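Phosphoserine aminotransferase SerC (Cytophaga hutchinsonii ATCC 33406, PDB 3FFR) probably catalyses the pyridoxal-phosphate-dependent transamination between phosphoserine and 2-oxoglutarate in serine biosynthesis, as a class-V aminotransferase. Local coordinates at residues A[5-17]-A[338-350]. Numbering follows the deposited sequence. Where two conformers were deposited one is given.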
loop_
_atom_site.group_PDB
_atom_site.type_symbol
_atom_site.label_atom_id
_atom_site.label_comp_id
_atom_site.label_asym_id
_atom_site.label_seq_id
_atom_site.Cartn_x
_atom_site.Cartn_y
_atom_site.Cartn_z
ATOM N N LYS A 5 -2.894 -19.040 -18.960
ATOM C CA LYS A 5 -3.938 -19.597 -18.132
ATOM C C LYS A 5 -4.913 -18.508 -17.664
ATOM O O LYS A 5 -4.500 -17.404 -17.282
ATOM C CB LYS A 5 -3.309 -20.288 -16.927
ATOM C CG LYS A 5 -4.264 -21.072 -16.099
ATOM C CD LYS A 5 -3.652 -21.418 -14.767
ATOM C CE LYS A 5 -2.794 -22.630 -14.843
ATOM N NZ LYS A 5 -1.963 -22.717 -13.610
ATOM N N ILE A 6 -6.204 -18.831 -17.725
ATOM C CA ILE A 6 -7.257 -17.932 -17.244
ATOM C C ILE A 6 -7.611 -18.374 -15.826
ATOM O O ILE A 6 -7.973 -19.536 -15.583
ATOM C CB ILE A 6 -8.488 -17.958 -18.170
ATOM C CG1 ILE A 6 -8.045 -17.632 -19.608
ATOM C CG2 ILE A 6 -9.614 -17.013 -17.661
ATOM C CD1 ILE A 6 -7.303 -16.297 -19.756
ATOM N N TYR A 7 -7.524 -17.420 -14.899
ATOM C CA TYR A 7 -7.717 -17.706 -13.485
ATOM C C TYR A 7 -9.091 -17.288 -12.965
ATOM O O TYR A 7 -9.378 -16.106 -12.883
ATOM C CB TYR A 7 -6.630 -16.958 -12.674
ATOM C CG TYR A 7 -5.218 -17.447 -12.858
ATOM C CD1 TYR A 7 -4.502 -17.172 -14.017
ATOM C CD2 TYR A 7 -4.581 -18.146 -11.852
ATOM C CE1 TYR A 7 -3.215 -17.606 -14.173
ATOM C CE2 TYR A 7 -3.296 -18.578 -11.996
ATOM C CZ TYR A 7 -2.608 -18.312 -13.154
ATOM O OH TYR A 7 -1.314 -18.749 -13.280
ATOM N N PHE A 8 -9.904 -18.279 -12.591
ATOM C CA PHE A 8 -11.195 -18.012 -11.981
ATOM C C PHE A 8 -11.038 -18.112 -10.469
ATOM O O PHE A 8 -11.849 -18.719 -9.762
ATOM C CB PHE A 8 -12.254 -19.002 -12.485
ATOM C CG PHE A 8 -12.480 -18.931 -13.977
ATOM C CD1 PHE A 8 -13.433 -18.081 -14.514
ATOM C CD2 PHE A 8 -11.737 -19.728 -14.836
ATOM C CE1 PHE A 8 -13.667 -18.023 -15.866
ATOM C CE2 PHE A 8 -11.945 -19.679 -16.195
ATOM C CZ PHE A 8 -12.922 -18.816 -16.723
ATOM N N THR A 9 -9.984 -17.462 -9.974
ATOM C CA THR A 9 -9.632 -17.440 -8.552
ATOM C C THR A 9 -10.193 -16.149 -7.891
ATOM O O THR A 9 -10.264 -15.102 -8.521
ATOM C CB THR A 9 -8.123 -17.537 -8.365
ATOM O OG1 THR A 9 -7.538 -16.551 -9.215
ATOM C CG2 THR A 9 -7.610 -18.920 -8.759
ATOM N N PRO A 10 -10.606 -16.241 -6.627
ATOM C CA PRO A 10 -11.361 -15.116 -6.042
ATOM C C PRO A 10 -10.612 -13.970 -5.424
ATOM O O PRO A 10 -11.087 -13.379 -4.464
ATOM C CB PRO A 10 -12.256 -15.810 -5.012
ATOM C CG PRO A 10 -11.417 -16.955 -4.552
ATOM C CD PRO A 10 -10.748 -17.463 -5.819
ATOM N N GLY A 11 -9.457 -13.672 -5.980
ATOM C CA GLY A 11 -8.668 -12.486 -5.599
ATOM C C GLY A 11 -7.345 -12.744 -4.919
ATOM O O GLY A 11 -7.295 -13.440 -3.900
ATOM N N PRO A 12 -6.232 -12.318 -5.545
ATOM C CA PRO A 12 -6.113 -11.757 -6.888
ATOM C C PRO A 12 -6.796 -12.615 -7.919
ATOM O O PRO A 12 -7.139 -13.769 -7.661
ATOM C CB PRO A 12 -4.593 -11.750 -7.113
ATOM C CG PRO A 12 -4.025 -11.595 -5.722
ATOM C CD PRO A 12 -4.919 -12.457 -4.894
ATOM N N SER A 13 -7.019 -12.036 -9.094
ATOM C CA SER A 13 -7.734 -12.752 -10.151
ATOM C C SER A 13 -7.326 -12.219 -11.518
ATOM O O SER A 13 -6.478 -11.333 -11.642
ATOM C CB SER A 13 -9.253 -12.671 -9.969
ATOM O OG SER A 13 -9.950 -13.654 -10.739
ATOM N N GLU A 14 -7.971 -12.749 -12.544
ATOM C CA GLU A 14 -7.710 -12.331 -13.905
ATOM C C GLU A 14 -7.823 -10.786 -13.998
ATOM O O GLU A 14 -8.778 -10.185 -13.508
ATOM C CB GLU A 14 -8.694 -13.032 -14.849
ATOM C CG GLU A 14 -8.357 -13.027 -16.301
ATOM C CD GLU A 14 -7.081 -13.779 -16.666
ATOM O OE1 GLU A 14 -6.621 -14.725 -15.968
ATOM O OE2 GLU A 14 -6.549 -13.404 -17.712
ATOM N N LEU A 15 -6.817 -10.134 -14.597
ATOM C CA LEU A 15 -6.881 -8.673 -14.743
ATOM C C LEU A 15 -7.953 -8.283 -15.767
ATOM O O LEU A 15 -8.223 -8.981 -16.745
ATOM C CB LEU A 15 -5.517 -8.066 -15.122
ATOM C CG LEU A 15 -4.361 -8.417 -14.193
ATOM C CD1 LEU A 15 -3.091 -7.623 -14.599
ATOM C CD2 LEU A 15 -4.674 -8.144 -12.733
ATOM N N TYR A 16 -8.558 -7.134 -15.519
ATOM C CA TYR A 16 -9.537 -6.588 -16.419
ATOM C C TYR A 16 -8.835 -6.557 -17.805
ATOM O O TYR A 16 -7.632 -6.258 -17.900
ATOM C CB TYR A 16 -10.029 -5.218 -15.945
ATOM C CG TYR A 16 -11.320 -4.834 -16.588
ATOM C CD1 TYR A 16 -12.537 -5.322 -16.095
ATOM C CD2 TYR A 16 -11.355 -3.977 -17.674
ATOM C CE1 TYR A 16 -13.737 -4.974 -16.686
ATOM C CE2 TYR A 16 -12.560 -3.635 -18.268
ATOM C CZ TYR A 16 -13.737 -4.136 -17.777
ATOM O OH TYR A 16 -14.950 -3.807 -18.378
ATOM N N PRO A 17 -9.572 -6.869 -18.882
ATOM C CA PRO A 17 -8.903 -7.102 -20.162
ATOM C C PRO A 17 -8.145 -5.928 -20.750
ATOM O O PRO A 17 -7.244 -6.104 -21.587
ATOM C CB PRO A 17 -10.044 -7.561 -21.086
ATOM C CG PRO A 17 -11.272 -7.110 -20.452
ATOM C CD PRO A 17 -11.023 -7.122 -18.967
ATOM N N ARG A 338 -14.004 -22.716 -5.529
ATOM C CA ARG A 338 -14.505 -21.345 -5.534
ATOM C C ARG A 338 -14.215 -20.779 -6.918
ATOM O O ARG A 338 -13.050 -20.687 -7.342
ATOM C CB ARG A 338 -13.819 -20.532 -4.444
ATOM C CG ARG A 338 -13.916 -21.149 -3.040
ATOM C CD ARG A 338 -13.478 -20.132 -1.990
ATOM N NE ARG A 338 -12.022 -19.941 -1.997
ATOM C CZ ARG A 338 -11.404 -18.907 -1.474
ATOM N NH1 ARG A 338 -12.095 -17.886 -0.973
ATOM N NH2 ARG A 338 -10.090 -18.835 -1.539
ATOM N N ILE A 339 -15.290 -20.470 -7.629
ATOM C CA ILE A 339 -15.218 -19.939 -8.988
ATOM C C ILE A 339 -15.521 -18.447 -8.985
ATOM O O ILE A 339 -16.640 -18.032 -8.730
ATOM C CB ILE A 339 -16.200 -20.664 -9.939
ATOM C CG1 ILE A 339 -15.935 -22.164 -9.996
ATOM C CG2 ILE A 339 -16.107 -20.065 -11.345
ATOM C CD1 ILE A 339 -17.029 -22.991 -10.727
ATOM N N ALA A 340 -14.489 -17.652 -9.245
ATOM C CA ALA A 340 -14.639 -16.211 -9.359
ATOM C C ALA A 340 -15.396 -15.913 -10.654
ATOM O O ALA A 340 -15.139 -16.509 -11.712
ATOM C CB ALA A 340 -13.283 -15.496 -9.346
ATOM N N ASN A 341 -16.358 -15.011 -10.527
ATOM C CA ASN A 341 -17.161 -14.503 -11.646
ATOM C C ASN A 341 -17.133 -12.994 -11.556
ATOM O O ASN A 341 -18.032 -12.365 -11.018
ATOM C CB ASN A 341 -18.605 -15.028 -11.575
ATOM C CG ASN A 341 -19.558 -14.326 -12.564
ATOM O OD1 ASN A 341 -19.149 -13.874 -13.663
ATOM N ND2 ASN A 341 -20.827 -14.246 -12.191
ATOM N N PHE A 342 -16.030 -12.443 -12.047
ATOM C CA PHE A 342 -15.739 -11.000 -11.972
ATOM C C PHE A 342 -15.879 -10.340 -13.368
ATOM O O PHE A 342 -15.882 -11.060 -14.397
ATOM C CB PHE A 342 -14.326 -10.761 -11.441
ATOM C CG PHE A 342 -14.065 -11.311 -10.044
ATOM C CD1 PHE A 342 -15.095 -11.546 -9.178
ATOM C CD2 PHE A 342 -12.757 -11.469 -9.581
ATOM C CE1 PHE A 342 -14.860 -11.993 -7.893
ATOM C CE2 PHE A 342 -12.515 -11.899 -8.298
ATOM C CZ PHE A 342 -13.595 -12.164 -7.457
ATOM N N PRO A 343 -15.945 -8.988 -13.424
ATOM C CA PRO A 343 -16.094 -8.354 -14.750
ATOM C C PRO A 343 -15.020 -8.751 -15.735
ATOM O O PRO A 343 -15.270 -8.779 -16.947
ATOM C CB PRO A 343 -16.085 -6.858 -14.420
ATOM C CG PRO A 343 -16.771 -6.826 -13.047
ATOM C CD PRO A 343 -16.191 -8.022 -12.334
ATOM N N ALA A 344 -13.842 -9.082 -15.216
ATOM C CA ALA A 344 -12.685 -9.488 -16.058
ATOM C C ALA A 344 -12.909 -10.773 -16.784
ATOM O O ALA A 344 -12.238 -11.066 -17.786
ATOM C CB ALA A 344 -11.401 -9.618 -15.231
ATOM N N HIS A 345 -13.831 -11.564 -16.255
ATOM C CA HIS A 345 -14.155 -12.870 -16.870
ATOM C C HIS A 345 -15.279 -12.676 -17.870
ATOM O O HIS A 345 -16.338 -12.165 -17.533
ATOM C CB HIS A 345 -14.580 -13.880 -15.794
ATOM C CG HIS A 345 -13.544 -14.083 -14.731
ATOM N ND1 HIS A 345 -13.687 -13.603 -13.447
ATOM C CD2 HIS A 345 -12.337 -14.700 -14.772
ATOM C CE1 HIS A 345 -12.598 -13.895 -12.751
ATOM N NE2 HIS A 345 -11.765 -14.560 -13.530
ATOM N N SER A 346 -15.027 -13.034 -19.121
ATOM C CA SER A 346 -16.055 -12.879 -20.145
ATOM C C SER A 346 -16.986 -14.065 -20.185
ATOM O O SER A 346 -16.693 -15.158 -19.694
ATOM C CB SER A 346 -15.445 -12.740 -21.532
ATOM O OG SER A 346 -14.774 -13.947 -21.879
ATOM N N LEU A 347 -18.102 -13.813 -20.831
ATOM C CA LEU A 347 -19.122 -14.835 -21.050
ATOM C C LEU A 347 -18.499 -16.016 -21.784
ATOM O O LEU A 347 -18.736 -17.183 -21.442
ATOM C CB LEU A 347 -20.278 -14.260 -21.856
ATOM C CG LEU A 347 -21.461 -15.209 -22.115
ATOM C CD1 LEU A 347 -22.076 -15.653 -20.799
ATOM C CD2 LEU A 347 -22.507 -14.521 -22.997
ATOM N N GLU A 348 -17.641 -15.713 -22.754
ATOM C CA GLU A 348 -17.067 -16.806 -23.541
ATOM C C GLU A 348 -16.112 -17.619 -22.703
ATOM O O GLU A 348 -16.079 -18.835 -22.846
ATOM C CB GLU A 348 -16.418 -16.359 -24.853
ATOM C CG GLU A 348 -15.868 -17.552 -25.666
ATOM C CD GLU A 348 -16.837 -18.748 -25.775
ATOM O OE1 GLU A 348 -18.014 -18.576 -26.193
ATOM O OE2 GLU A 348 -16.407 -19.887 -25.457
ATOM N N GLN A 349 -15.379 -16.954 -21.819
ATOM C CA GLN A 349 -14.448 -17.649 -20.922
ATOM C C GLN A 349 -15.218 -18.588 -19.969
ATOM O O GLN A 349 -14.836 -19.738 -19.757
ATOM C CB GLN A 349 -13.600 -16.659 -20.122
ATOM C CG GLN A 349 -12.515 -15.984 -20.977
ATOM C CD GLN A 349 -11.819 -14.830 -20.271
ATOM O OE1 GLN A 349 -12.432 -14.133 -19.472
ATOM N NE2 GLN A 349 -10.540 -14.592 -20.612
ATOM N N VAL A 350 -16.327 -18.093 -19.424
ATOM C CA VAL A 350 -17.135 -18.880 -18.486
ATOM C C VAL A 350 -17.775 -20.062 -19.226
ATOM O O VAL A 350 -17.841 -21.186 -18.714
ATOM C CB VAL A 350 -18.178 -18.023 -17.733
ATOM C CG1 VAL A 350 -19.135 -18.890 -16.942
ATOM C CG2 VAL A 350 -17.447 -17.054 -16.773
HETATM O O HOH W 1 -8.497 -12.636 -19.464
HETATM O O HOH W 2 -9.661 -10.330 -18.618
HETATM O O HOH W 3 -16.673 -6.144 -17.961
#
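The imidazole of His-345 is gripped through both ring nitrogens: NE2 donates across the contact to Tyr-7 O (2.9 Å, 162°), while ND1 accepts the backbone N of Phe-342 (3.0 Å). Both partners lie close to the ring plane, so the two bonds together fix the ring's rotation and identify ND1 as an acceptor. Held this way, the imidazole and the Phe-8 ring run nearly parallel (planes 21° apart) but slide past each other with little overlap; the nearest atoms are Phe-8 CD1 and His-345 CD2, at 3.6 Å. Phe-8 CE1 and CZ reach Val-350 CG2 and the backbone O of Gln-349. Next along the chain, Phe-8 O accepts a hydrogen bond from Ala-340 N (2.9 Å). Pro-10 sets its CG over the centre of the Arg-338 guanidinium, 3.6 Å from CZ, and the arginine's NH1 is bonded to Thr-141 O. Ser-13 brings CB to the edge of the Phe-342 ring, whose face carries Ala-340 CB. Ser-13 OG turns back to donate to Thr-9 O at 2.7 Å. Further on, Ala-344 CB packs against Glu-14 O and the backbone of Leu-15 and Tyr-16. A water joins Glu-14 OE2 to Gln-349 NE2, and that carboxylate also forms a salt bridge with Lys-30 of the second subunit. The contact thus fastens the N-terminal segment, with Gly-11 at the serine pocket, to the end of strand 336-340, the turn after it and the start of helix 347-360. Strand 6-8 pairs with strand 323-327 at the sheet's edge, and Tyr-16 packs against helix 246-262.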